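Local coordinates for conserved hypothetical exported protein (Bacteroides fragilis, PDB 4JJA) that is of unconfirmed function but may cleave peptidoglycan as an exo-acting beta-N-acetylmuramidase, at residues Y119-S122 and M123-M127; L181-G185 and E186-P190. All coordinates share one frame; numbering follows the deposited sequence. Where two conformers were deposited one is given.

Contact 1 (Y119-S122 and M123-M127)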
loop_
_atom_site.group_PDB
_atom_site.type_symbol
_atom_site.label_atom_id
_atom_site.label_comp_id
_atom_site.label_asym_id
_atom_site.label_seq_id
_atom_site.Cartn_x
_atom_site.Cartn_y
_atom_site.Cartn_z
ATOM N N TYR A 119 -1.522 4.847 1.324
ATOM C CA TYR A 119 -2.792 5.388 0.797
ATOM C C TYR A 119 -3.960 5.148 1.757
ATOM O O TYR A 119 -4.821 5.997 1.872
ATOM C CB TYR A 119 -3.176 4.803 -0.554
ATOM C CG TYR A 119 -2.256 5.108 -1.694
ATOM C CD1 TYR A 119 -1.348 6.167 -1.635
ATOM C CD2 TYR A 119 -2.305 4.331 -2.840
ATOM C CE1 TYR A 119 -0.498 6.434 -2.738
ATOM C CE2 TYR A 119 -1.481 4.599 -3.907
ATOM C CZ TYR A 119 -0.572 5.637 -3.828
ATOM O OH TYR A 119 0.269 5.923 -4.907
ATOM N N TYR A 120 -3.988 4.026 2.485
ATOM C CA TYR A 120 -5.092 3.804 3.384
ATOM C C TYR A 120 -5.100 4.829 4.533
ATOM O O TYR A 120 -6.151 5.083 5.136
ATOM C CB TYR A 120 -5.141 2.355 3.940
ATOM C CG TYR A 120 -4.082 2.056 4.980
ATOM C CD1 TYR A 120 -4.289 2.282 6.318
ATOM C CD2 TYR A 120 -2.845 1.611 4.596
ATOM C CE1 TYR A 120 -3.304 2.060 7.274
ATOM C CE2 TYR A 120 -1.829 1.400 5.512
ATOM C CZ TYR A 120 -2.047 1.627 6.861
ATOM O OH TYR A 120 -1.064 1.442 7.807
ATOM N N ILE A 121 -3.922 5.373 4.883
ATOM C CA ILE A 121 -3.872 6.382 5.960
ATOM C C ILE A 121 -4.522 7.655 5.463
ATOM O O ILE A 121 -5.328 8.239 6.165
ATOM C CB ILE A 121 -2.452 6.627 6.473
ATOM C CG1 ILE A 121 -1.867 5.315 7.035
ATOM C CG2 ILE A 121 -2.439 7.754 7.491
ATOM C CD1 ILE A 121 -0.477 5.434 7.644
ATOM N N SER A 122 -4.285 8.003 4.211
ATOM C CA SER A 122 -4.996 9.135 3.609
ATOM C C SER A 122 -6.504 8.855 3.590
ATOM O O SER A 122 -7.308 9.733 3.818
ATOM C CB SER A 122 -4.476 9.429 2.204
ATOM O OG SER A 122 -3.144 9.883 2.233
HETATM N N MSE A 123 -6.884 7.628 3.253
HETATM C CA MSE A 123 -8.277 7.272 3.186
HETATM C C MSE A 123 -8.926 7.396 4.563
HETATM O O MSE A 123 -10.014 7.913 4.666
HETATM C CB MSE A 123 -8.419 5.830 2.695
HETATM C CG MSE A 123 -9.882 5.382 2.562
HETATM SE SE MSE A 123 -10.148 3.628 1.922
HETATM C CE MSE A 123 -9.598 2.712 3.494
ATOM N N VAL A 124 -8.243 6.940 5.615
ATOM C CA VAL A 124 -8.764 7.057 6.976
ATOM C C VAL A 124 -8.956 8.530 7.370
ATOM O O VAL A 124 -9.972 8.867 8.004
ATOM C CB VAL A 124 -7.894 6.319 8.010
ATOM C CG1 VAL A 124 -8.299 6.668 9.434
ATOM C CG2 VAL A 124 -7.998 4.844 7.765
ATOM N N ARG A 125 -8.015 9.390 6.980
ATOM C CA ARG A 125 -8.121 10.849 7.195
ATOM C C ARG A 125 -9.398 11.395 6.539
ATOM O O ARG A 125 -10.149 12.189 7.109
ATOM C CB ARG A 125 -6.871 11.536 6.599
ATOM C CG ARG A 125 -6.645 13.000 6.976
ATOM C CD ARG A 125 -5.665 13.085 8.166
ATOM N NE ARG A 125 -4.276 12.994 7.726
ATOM C CZ ARG A 125 -3.327 12.277 8.330
ATOM N NH1 ARG A 125 -3.612 11.564 9.415
ATOM N NH2 ARG A 125 -2.095 12.267 7.841
ATOM N N LEU A 126 -9.632 10.984 5.296
ATOM C CA LEU A 126 -10.791 11.432 4.568
ATOM C C LEU A 126 -12.087 10.861 5.147
ATOM O O LEU A 126 -13.108 11.568 5.184
ATOM C CB LEU A 126 -10.628 11.039 3.117
ATOM C CG LEU A 126 -9.576 11.848 2.358
ATOM C CD1 LEU A 126 -9.272 11.164 1.028
ATOM C CD2 LEU A 126 -10.088 13.296 2.146
HETATM N N MSE A 127 -12.054 9.623 5.629
HETATM C CA MSE A 127 -13.214 9.056 6.303
HETATM C C MSE A 127 -13.554 9.843 7.556
HETATM O O MSE A 127 -14.730 10.060 7.854
HETATM C CB MSE A 127 -12.968 7.591 6.680
HETATM C CG MSE A 127 -12.976 6.660 5.476
HETATM SE SE MSE A 127 -12.499 4.843 5.980
HETATM C CE MSE A 127 -14.080 4.445 6.976
#
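Y120 and M123 meet on the buried flank of an alpha-helix, the opening turns of helix 119-132, which crosses between strands 104-107 and 136-140 in a beta-alpha-beta unit of the parallel sheet. The chain of M123 runs straight out from the helix, CG anti to the backbone N (chi1 -179°), then bends at its last torsion and returns its methyl CE to within 4.5 Å of Y120 CB. The Y120 ring turns toward I121 instead, whose CG1 lies 3.5 Å above one ring face, offset toward the rim. The Y120 OH is hydrogen-bonded to the carbonyl oxygen of R115 and the backbone N of G165, which fixes the far end of the ring, while L176 and L179 of helix 176-185 pack against the same side chain. V124 sets CG2 beside its own backbone N and close against Y120 O, at 3.2 Å. Y120 O also accepts a hydrogen bond from V124 N at 2.8 Å, the donor tilted 31° from the carbonyl plane, so a methyl and an N-H of one residue approach the same carbonyl. On another side of the helix, S122 and L126 both reach F28 of strand 24-28, and L126 comes up to the oxygen end of the S122 carbonyl, its CG 3.4 Å from S122 O.

Contact 2 (L181-G185 and E186-P190); sequences LMVNG and ERWLP
The carbonyl oxygen of N184 is gripped twice by R187 where a Schellman motif ends helix 176-185: the backbone N of R187 bonds to it at 3.1 Å as one of the motif's two hydrogen bonds, and the side-chain NH1 adds a bond of its own at 2.9 Å. The two donors reach N184 O from opposite faces of the carbonyl plane, neither on a lone pair, and the bend of the arginine chain at chi2 (-65°) folds the guanidinium back to it. R187 takes the positive phi of the motif (58°), turning the chain so that W188 N makes the second Schellman bond, nearly straight at 2.9 Å and in the carbonyl plane, to V183 O. A water also donates to V183 O and accepts from L189 N, bridging helix end and loop. The turn brings W188 beside the last helical turn: V183 CG2 sits at the ring edge, and the extended M182 chain passes obliquely, its SE 4.8 Å from the centroid of the six-membered ring in a Met-aromatic contact. E186 CB lies over one indole face, offset toward the rim, while its carboxylate is hydrogen-bonded to Y365 and Q361. L189 presses CD2 tightly against V183 CG1 at 3.5 Å.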
loop_
_atom_site.group_PDB
_atom_site.type_symbol
_atom_site.label_atom_id
_atom_site.label_comp_id
_atom_site.label_asym_id
_atom_site.label_seq_id
_atom_site.Cartn_x
_atom_site.Cartn_y
_atom_site.Cartn_z
ATOM N N LEU A 181 -14.567 -0.717 5.595
ATOM C CA LEU A 181 -15.623 -1.293 6.406
ATOM C C LEU A 181 -15.127 -1.673 7.798
ATOM O O LEU A 181 -15.836 -1.485 8.809
ATOM C CB LEU A 181 -16.276 -2.482 5.683
ATOM C CG LEU A 181 -16.977 -2.171 4.345
ATOM C CD1 LEU A 181 -17.491 -3.438 3.655
ATOM C CD2 LEU A 181 -18.114 -1.137 4.520
HETATM N N MSE A 182 -13.927 -2.234 7.863
HETATM C CA MSE A 182 -13.319 -2.589 9.143
HETATM C C MSE A 182 -13.003 -1.383 9.985
HETATM O O MSE A 182 -13.230 -1.397 11.199
HETATM C CB MSE A 182 -12.090 -3.467 8.936
HETATM C CG MSE A 182 -11.480 -3.953 10.223
HETATM SE SE MSE A 182 -10.141 -5.330 9.818
HETATM C CE MSE A 182 -10.162 -6.196 11.575
ATOM N N VAL A 183 -12.477 -0.316 9.393
ATOM C CA VAL A 183 -12.225 0.914 10.125
ATOM C C VAL A 183 -13.500 1.429 10.788
ATOM O O VAL A 183 -13.457 1.824 11.952
ATOM C CB VAL A 183 -11.644 1.967 9.144
ATOM C CG1 VAL A 183 -11.721 3.373 9.706
ATOM C CG2 VAL A 183 -10.221 1.561 8.734
ATOM N N ASN A 184 -14.624 1.361 10.092
ATOM C CA ASN A 184 -15.891 1.744 10.691
ATOM C C ASN A 184 -16.222 0.794 11.816
ATOM O O ASN A 184 -16.495 1.266 12.928
ATOM C CB ASN A 184 -17.008 1.783 9.652
ATOM C CG ASN A 184 -17.133 3.119 8.944
ATOM O OD1 ASN A 184 -16.679 4.174 9.404
ATOM N ND2 ASN A 184 -17.791 3.069 7.791
ATOM N N GLY A 185 -16.298 -0.507 11.523
ATOM C CA GLY A 185 -16.853 -1.458 12.488
ATOM C C GLY A 185 -16.037 -1.619 13.744
ATOM O O GLY A 185 -16.604 -1.881 14.807
ATOM N N GLU A 186 -14.724 -1.474 13.620
ATOM C CA GLU A 186 -13.819 -1.586 14.748
ATOM C C GLU A 186 -13.553 -0.262 15.451
ATOM O O GLU A 186 -12.782 -0.237 16.407
ATOM C CB GLU A 186 -12.491 -2.247 14.297
ATOM C CG GLU A 186 -12.644 -3.614 13.747
ATOM C CD GLU A 186 -13.220 -4.641 14.718
ATOM O OE1 GLU A 186 -12.596 -4.885 15.751
ATOM O OE2 GLU A 186 -14.296 -5.206 14.431
ATOM N N ARG A 187 -14.177 0.811 14.984
ATOM C CA ARG A 187 -14.047 2.154 15.543
ATOM C C ARG A 187 -12.617 2.637 15.561
ATOM O O ARG A 187 -12.086 3.098 16.592
ATOM C CB ARG A 187 -14.744 2.326 16.914
ATOM C CG ARG A 187 -16.195 2.144 16.821
ATOM C CD ARG A 187 -16.830 3.265 15.958
ATOM N NE ARG A 187 -18.271 3.289 16.195
ATOM C CZ ARG A 187 -19.135 2.473 15.614
ATOM N NH1 ARG A 187 -18.729 1.550 14.723
ATOM N NH2 ARG A 187 -20.431 2.582 15.929
ATOM N N TRP A 188 -11.996 2.577 14.389
ATOM C CA TRP A 188 -10.627 3.036 14.234
ATOM C C TRP A 188 -10.504 4.492 13.768
ATOM O O TRP A 188 -9.392 5.013 13.686
ATOM C CB TRP A 188 -9.903 2.094 13.266
ATOM C CG TRP A 188 -9.621 0.740 13.802
ATOM C CD1 TRP A 188 -9.649 0.337 15.092
ATOM C CD2 TRP A 188 -9.233 -0.404 13.049
ATOM N NE1 TRP A 188 -9.337 -0.992 15.184
ATOM C CE2 TRP A 188 -9.048 -1.461 13.934
ATOM C CE3 TRP A 188 -9.019 -0.639 11.701
ATOM C CZ2 TRP A 188 -8.637 -2.716 13.499
ATOM C CZ3 TRP A 188 -8.628 -1.848 11.277
ATOM C CH2 TRP A 188 -8.426 -2.881 12.163
ATOM N N LEU A 189 -11.611 5.177 13.481
ATOM C CA LEU A 189 -11.540 6.614 13.264
ATOM C C LEU A 189 -11.372 7.385 14.583
ATOM O O LEU A 189 -11.874 6.959 15.600
ATOM C CB LEU A 189 -12.799 7.135 12.530
ATOM C CG LEU A 189 -13.083 6.597 11.131
ATOM C CD1 LEU A 189 -14.329 7.220 10.558
ATOM C CD2 LEU A 189 -11.869 6.817 10.220
ATOM N N PRO A 190 -10.750 8.579 14.544
ATOM C CA PRO A 190 -10.798 9.513 15.725
ATOM C C PRO A 190 -12.182 9.861 16.256
ATOM O O PRO A 190 -13.141 10.005 15.495
ATOM C CB PRO A 190 -10.191 10.783 15.156
ATOM C CG PRO A 190 -9.259 10.323 14.128
ATOM C CD PRO A 190 -9.928 9.114 13.455
HETATM O O HOH W 1 -14.476 4.272 13.177
#

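How the contacts relate
From the N terminus, the chain reaches contact 1 in the opening turns of helix 119-132, passes through strand 136-140, and enters helix 176-185, whose end forms contact 2 before strand 197-200. Each contact closes just a short local turn; the two follow in series and neither nests nor crosses. In space they adjoin, their centres about 12 Å apart, because the two helices pack together. M127 makes much of the join: its CE lies 3.8 Å from V183 CG1 and its CB 3.8 Å from L189 CD2. The same leucine methyl also meets V124 O, so helix 119-132 packs against both helix 176-185 and the loop that leaves it.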